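Uncharacterized protein (Candida albicans, PDB 5K04) serves as the non-catalytic MDM20/NAA25-family subunit of the NatB N-terminal acetyltransferase complex, probably as a helical scaffold for the catalytic partner. Local coordinates at residues A[96-101]-A[113-118]; A[386-391]-A[654-659]. All blocks are in the same frame, centred on the assembly; numbering follows the deposited sequence.

In the fold
Contact 1 comes first along the chain and is closed before contact 2 opens; the two lie on opposite sides of the chain's centre, with their own centres about 60 Å apart and their nearest atoms about 46 Å from each other. They do not touch, and they lie on different helices. Contact 1 joins two neighbours in sequence, helices 91-104 and 109-120. Contact 2 bridges 262 intervening residues, bringing the start of helix 388-404 against the loop between helices 646-649 and 661-682. One is thus a local helix-hairpin contact and the other joins distant parts of the chain, consistent with a strand-free helical subunit that probably scaffolds its catalytic partner.

Contact 1. Residues A[96-101]-A[113-118]; sequences LVYENA and CLSWFD
Y98 and W116 lie flat on one another between helices 91-104 and 109-120. Their stack is offset: the Y98 ring and the five-membered ring of W116 have centroids 3.9 Å apart, and their planes are tilted by 2°. The two side chains point in contrary senses as they overlap, so each ring reaches over the root of the other. Y98 CB sits 3.6 Å from the centroid of the W116 six-membered ring, and W116 CB is 3.7 Å from the centroid of the Y98 ring, a reciprocal pair of CH-pi contacts. With CG of W116 anti to the backbone N (chi1 -163°), the indole is laid over the Y98 ring, W116 CG standing 3.5 Å above the plane of that ring and over its centre. The segment axes run antiparallel at 167° and come no nearer than 10.8 Å, a gap filled by the two aromatic side chains. This antiparallel helix hairpin is consistent with a TPR-like helical fold, as found in the MDM20/NAA25 family. Neighbouring helices close in on the buried rings, with I78 against Y98 and I132 against W116.

Toward the partly exposed flanks the fit is looser and more polar. The Y98 hydroxyl gives only a weak hydrogen bond, OH to S115 OG at 3.5 Å, reaching it near the ring plane; S115 OG also bonds to E79. On the other flank E99 passes the far end of the indole at a slant, its CG 3.7 Å from W116 CH2, and sends its carboxylate onward to the Y135 hydroxyl and, in a long, weak ion pair, to R131.

Contact 2. Residues A[386-391]-A[654-659]; sequences SSPQNT and PENLLS
This is a small, mostly van der Waals contact between a helix start and a loop: P388, the first residue of helix 388-404, fits against N656 and L658 in the connection that leads into helix 661-682. P388 CB meets the branch tip of L658, with CD1 3.6 Å away, while P388 CG lies 3.5 Å from N656 OD1, the proline and asparagine side chains reaching toward each other. N656 and L658 belong to a type I beta turn, N656 to S659, closed by the bond from S659 N to N656 O. Within it N656 OD1 accepts from L658 N at 3.2 Å, an Asx turn whose donor stands well above the carbonyl plane. With CG of N656 anti to its backbone N (chi1 166°), the amide oxygen lies close to both L658 N and P388 CG. On the other segment S387 is the N-cap: its OG accepts from N390 N at 3.3 Å. N656 OD1 and S387 OG thus bond within their own segments, and what passes between the two segments is carbon-carbon and carbon-oxygen packing, consistent with a fit by shape more than by directional bonds.

Contact 1. Residues A[96-101]-A[113-118]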
loop_
_atom_site.group_PDB
_atom_site.type_symbol
_atom_site.label_atom_id
_atom_site.label_comp_id
_atom_site.label_asym_id
_atom_site.label_seq_id
_atom_site.Cartn_x
_atom_site.Cartn_y
_atom_site.Cartn_z
ATOM N N LEU A 96 3.493 -34.086 4.740
ATOM C CA LEU A 96 4.021 -35.445 4.720
ATOM C C LEU A 96 4.315 -35.951 3.306
ATOM O O LEU A 96 5.167 -36.830 3.137
ATOM C CB LEU A 96 3.041 -36.378 5.436
ATOM C CG LEU A 96 3.669 -37.474 6.308
ATOM C CD1 LEU A 96 4.726 -36.877 7.242
ATOM C CD2 LEU A 96 2.588 -38.201 7.099
ATOM N N VAL A 97 3.623 -35.435 2.286
ATOM C CA VAL A 97 3.899 -35.875 0.919
ATOM C C VAL A 97 5.336 -35.549 0.540
ATOM O O VAL A 97 6.062 -36.388 -0.004
ATOM C CB VAL A 97 2.909 -35.239 -0.070
ATOM C CG1 VAL A 97 2.939 -36.001 -1.390
ATOM C CG2 VAL A 97 1.517 -35.233 0.497
ATOM N N TYR A 98 5.763 -34.315 0.821
ATOM C CA TYR A 98 7.126 -33.910 0.499
ATOM C C TYR A 98 8.138 -34.613 1.399
ATOM O O TYR A 98 9.165 -35.107 0.915
ATOM C CB TYR A 98 7.256 -32.396 0.624
ATOM C CG TYR A 98 6.728 -31.582 -0.545
ATOM C CD1 TYR A 98 7.501 -31.383 -1.677
ATOM C CD2 TYR A 98 5.484 -30.960 -0.489
ATOM C CE1 TYR A 98 7.039 -30.615 -2.742
ATOM C CE2 TYR A 98 5.022 -30.183 -1.543
ATOM C CZ TYR A 98 5.805 -30.020 -2.669
ATOM O OH TYR A 98 5.357 -29.258 -3.724
ATOM N N GLU A 99 7.861 -34.666 2.710
ATOM C CA GLU A 99 8.788 -35.286 3.657
ATOM C C GLU A 99 9.014 -36.753 3.329
ATOM O O GLU A 99 10.142 -37.252 3.410
ATOM C CB GLU A 99 8.265 -35.152 5.087
ATOM C CG GLU A 99 8.087 -33.728 5.580
ATOM C CD GLU A 99 7.573 -33.662 7.009
ATOM O OE1 GLU A 99 8.191 -34.282 7.897
ATOM O OE2 GLU A 99 6.539 -33.002 7.237
ATOM N N ASN A 100 7.945 -37.464 2.972
ATOM C CA ASN A 100 8.093 -38.865 2.599
ATOM C C ASN A 100 8.963 -39.004 1.359
ATOM O O ASN A 100 9.789 -39.918 1.272
ATOM C CB ASN A 100 6.717 -39.498 2.377
ATOM C CG ASN A 100 5.958 -39.741 3.684
ATOM O OD1 ASN A 100 6.556 -39.852 4.756
ATOM N ND2 ASN A 100 4.636 -39.820 3.593
ATOM N N ALA A 101 8.809 -38.087 0.399
ATOM C CA ALA A 101 9.605 -38.151 -0.824
ATOM C C ALA A 101 11.077 -37.863 -0.544
ATOM O O ALA A 101 11.963 -38.531 -1.087
ATOM C CB ALA A 101 9.055 -37.166 -1.860
ATOM N N CYS A 113 12.647 -29.727 -2.174
ATOM C CA CYS A 113 12.503 -28.659 -1.192
ATOM C C CYS A 113 12.230 -27.316 -1.863
ATOM O O CYS A 113 11.397 -26.542 -1.383
ATOM C CB CYS A 113 13.751 -28.601 -0.305
ATOM S SG CYS A 113 13.861 -29.895 0.939
ATOM N N LEU A 114 12.865 -27.052 -3.018
ATOM C CA LEU A 114 12.665 -25.768 -3.696
ATOM C C LEU A 114 11.272 -25.661 -4.305
ATOM O O LEU A 114 10.675 -24.579 -4.301
ATOM C CB LEU A 114 13.736 -25.550 -4.773
ATOM C CG LEU A 114 15.164 -25.381 -4.224
ATOM C CD1 LEU A 114 16.188 -25.140 -5.327
ATOM C CD2 LEU A 114 15.253 -24.289 -3.152
ATOM N N SER A 115 10.744 -26.766 -4.849
ATOM C CA SER A 115 9.350 -26.795 -5.305
ATOM C C SER A 115 8.393 -26.579 -4.132
ATOM O O SER A 115 7.488 -25.743 -4.193
ATOM C CB SER A 115 9.075 -28.132 -6.011
ATOM O OG SER A 115 7.694 -28.388 -6.175
ATOM N N TRP A 116 8.594 -27.348 -3.052
ATOM C CA TRP A 116 7.877 -27.168 -1.794
ATOM C C TRP A 116 7.877 -25.712 -1.350
ATOM O O TRP A 116 6.843 -25.161 -0.963
ATOM C CB TRP A 116 8.542 -28.045 -0.729
ATOM C CG TRP A 116 7.738 -28.283 0.483
ATOM C CD1 TRP A 116 6.476 -27.824 0.739
ATOM C CD2 TRP A 116 8.124 -29.063 1.624
ATOM N NE1 TRP A 116 6.054 -28.269 1.968
ATOM C CE2 TRP A 116 7.051 -29.025 2.535
ATOM C CE3 TRP A 116 9.279 -29.765 1.969
ATOM C CZ2 TRP A 116 7.100 -29.672 3.768
ATOM C CZ3 TRP A 116 9.328 -30.416 3.189
ATOM C CH2 TRP A 116 8.243 -30.367 4.076
ATOM N N PHE A 117 9.047 -25.078 -1.391
ATOM C CA PHE A 117 9.189 -23.717 -0.893
ATOM C C PHE A 117 8.521 -22.719 -1.831
ATOM O O PHE A 117 7.760 -21.854 -1.388
ATOM C CB PHE A 117 10.680 -23.406 -0.710
ATOM C CG PHE A 117 10.978 -21.970 -0.387
ATOM C CD1 PHE A 117 10.492 -21.383 0.776
ATOM C CD2 PHE A 117 11.765 -21.214 -1.237
ATOM C CE1 PHE A 117 10.772 -20.054 1.068
ATOM C CE2 PHE A 117 12.057 -19.891 -0.949
ATOM C CZ PHE A 117 11.557 -19.309 0.209
ATOM N N ASP A 118 8.792 -22.840 -3.136
ATOM C CA ASP A 118 8.207 -21.931 -4.120
ATOM C C ASP A 118 6.690 -21.995 -4.100
ATOM O O ASP A 118 6.018 -20.973 -4.252
ATOM C CB ASP A 118 8.733 -22.258 -5.514
ATOM C CG ASP A 118 10.194 -21.894 -5.676
ATOM O OD1 ASP A 118 10.775 -21.339 -4.718
ATOM O OD2 ASP A 118 10.761 -22.150 -6.751
#

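Contact 2. Residues A[386-391]-A[654-659]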
loop_
_atom_site.group_PDB
_atom_site.type_symbol
_atom_site.label_atom_id
_atom_site.label_comp_id
_atom_site.label_asym_id
_atom_site.label_seq_id
_atom_site.Cartn_x
_atom_site.Cartn_y
_atom_site.Cartn_z
ATOM N N SER A 386 -20.115 19.791 5.630
ATOM C CA SER A 386 -20.860 18.682 5.033
ATOM C C SER A 386 -22.176 19.115 4.399
ATOM O O SER A 386 -22.810 18.306 3.735
ATOM C CB SER A 386 -21.147 17.552 6.035
ATOM O OG SER A 386 -22.143 17.947 6.955
ATOM N N SER A 387 -22.594 20.370 4.546
ATOM C CA SER A 387 -23.754 20.823 3.804
ATOM C C SER A 387 -23.418 20.855 2.311
ATOM O O SER A 387 -22.308 21.229 1.941
ATOM C CB SER A 387 -24.208 22.203 4.287
ATOM O OG SER A 387 -23.404 23.238 3.765
ATOM N N PRO A 388 -24.344 20.436 1.436
ATOM C CA PRO A 388 -24.021 20.353 -0.007
ATOM C C PRO A 388 -23.682 21.689 -0.659
ATOM O O PRO A 388 -22.879 21.721 -1.598
ATOM C CB PRO A 388 -25.292 19.734 -0.618
ATOM C CG PRO A 388 -26.386 19.951 0.422
ATOM C CD PRO A 388 -25.685 19.904 1.739
ATOM N N GLN A 389 -24.279 22.791 -0.199
ATOM C CA GLN A 389 -23.883 24.119 -0.661
ATOM C C GLN A 389 -22.436 24.431 -0.292
ATOM O O GLN A 389 -21.702 25.037 -1.082
ATOM C CB GLN A 389 -24.810 25.169 -0.057
ATOM C CG GLN A 389 -24.511 26.597 -0.435
ATOM C CD GLN A 389 -25.737 27.453 -0.226
ATOM O OE1 GLN A 389 -26.753 26.983 0.293
ATOM N NE2 GLN A 389 -25.660 28.713 -0.626
ATOM N N ASN A 390 -22.018 24.058 0.921
ATOM C CA ASN A 390 -20.640 24.318 1.313
ATOM C C ASN A 390 -19.682 23.450 0.512
ATOM O O ASN A 390 -18.604 23.901 0.111
ATOM C CB ASN A 390 -20.478 24.078 2.810
ATOM C CG ASN A 390 -19.024 24.083 3.250
ATOM O OD1 ASN A 390 -18.337 23.074 3.167
ATOM N ND2 ASN A 390 -18.564 25.222 3.746
ATOM N N THR A 391 -20.079 22.204 0.255
ATOM C CA THR A 391 -19.253 21.279 -0.516
ATOM C C THR A 391 -19.065 21.771 -1.948
ATOM O O THR A 391 -17.954 21.742 -2.490
ATOM C CB THR A 391 -19.911 19.901 -0.478
ATOM O OG1 THR A 391 -19.828 19.396 0.858
ATOM C CG2 THR A 391 -19.249 18.929 -1.456
ATOM N N PRO A 654 -31.916 9.571 0.636
ATOM C CA PRO A 654 -31.597 10.418 1.780
ATOM C C PRO A 654 -32.380 11.716 1.707
ATOM O O PRO A 654 -32.714 12.204 0.624
ATOM C CB PRO A 654 -30.091 10.651 1.636
ATOM C CG PRO A 654 -29.841 10.528 0.159
ATOM C CD PRO A 654 -30.845 9.548 -0.379
ATOM N N GLU A 655 -32.682 12.270 2.893
ATOM C CA GLU A 655 -33.419 13.532 2.947
ATOM C C GLU A 655 -32.635 14.676 2.315
ATOM O O GLU A 655 -33.235 15.653 1.855
ATOM C CB GLU A 655 -33.801 13.872 4.389
ATOM C CG GLU A 655 -32.650 14.115 5.311
ATOM C CD GLU A 655 -33.112 14.381 6.739
ATOM O OE1 GLU A 655 -34.322 14.647 6.931
ATOM O OE2 GLU A 655 -32.269 14.314 7.667
ATOM N N ASN A 656 -31.301 14.583 2.293
ATOM C CA ASN A 656 -30.473 15.472 1.479
ATOM C C ASN A 656 -30.273 14.804 0.123
ATOM O O ASN A 656 -29.385 13.961 -0.043
ATOM C CB ASN A 656 -29.135 15.751 2.152
ATOM C CG ASN A 656 -28.128 16.393 1.194
ATOM O OD1 ASN A 656 -28.503 17.122 0.274
ATOM N ND2 ASN A 656 -26.849 16.115 1.407
ATOM N N LEU A 657 -31.089 15.205 -0.859
ATOM C CA LEU A 657 -31.061 14.566 -2.173
ATOM C C LEU A 657 -29.712 14.698 -2.869
ATOM O O LEU A 657 -29.388 13.870 -3.731
ATOM C CB LEU A 657 -32.166 15.151 -3.055
ATOM C CG LEU A 657 -33.563 14.634 -2.713
ATOM C CD1 LEU A 657 -34.668 15.391 -3.440
ATOM C CD2 LEU A 657 -33.604 13.182 -3.080
ATOM N N LEU A 658 -28.919 15.718 -2.527
ATOM C CA LEU A 658 -27.611 15.893 -3.146
ATOM C C LEU A 658 -26.548 14.945 -2.582
ATOM O O LEU A 658 -25.483 14.801 -3.198
ATOM C CB LEU A 658 -27.164 17.348 -3.002
ATOM C CG LEU A 658 -27.971 18.361 -3.814
ATOM C CD1 LEU A 658 -27.521 19.748 -3.437
ATOM C CD2 LEU A 658 -27.833 18.173 -5.309
ATOM N N SER A 659 -26.819 14.291 -1.445
ATOM C CA SER A 659 -25.892 13.309 -0.891
ATOM C C SER A 659 -25.644 12.165 -1.860
ATOM O O SER A 659 -26.579 11.616 -2.463
ATOM C CB SER A 659 -26.415 12.729 0.421
ATOM O OG SER A 659 -25.526 11.716 0.881
#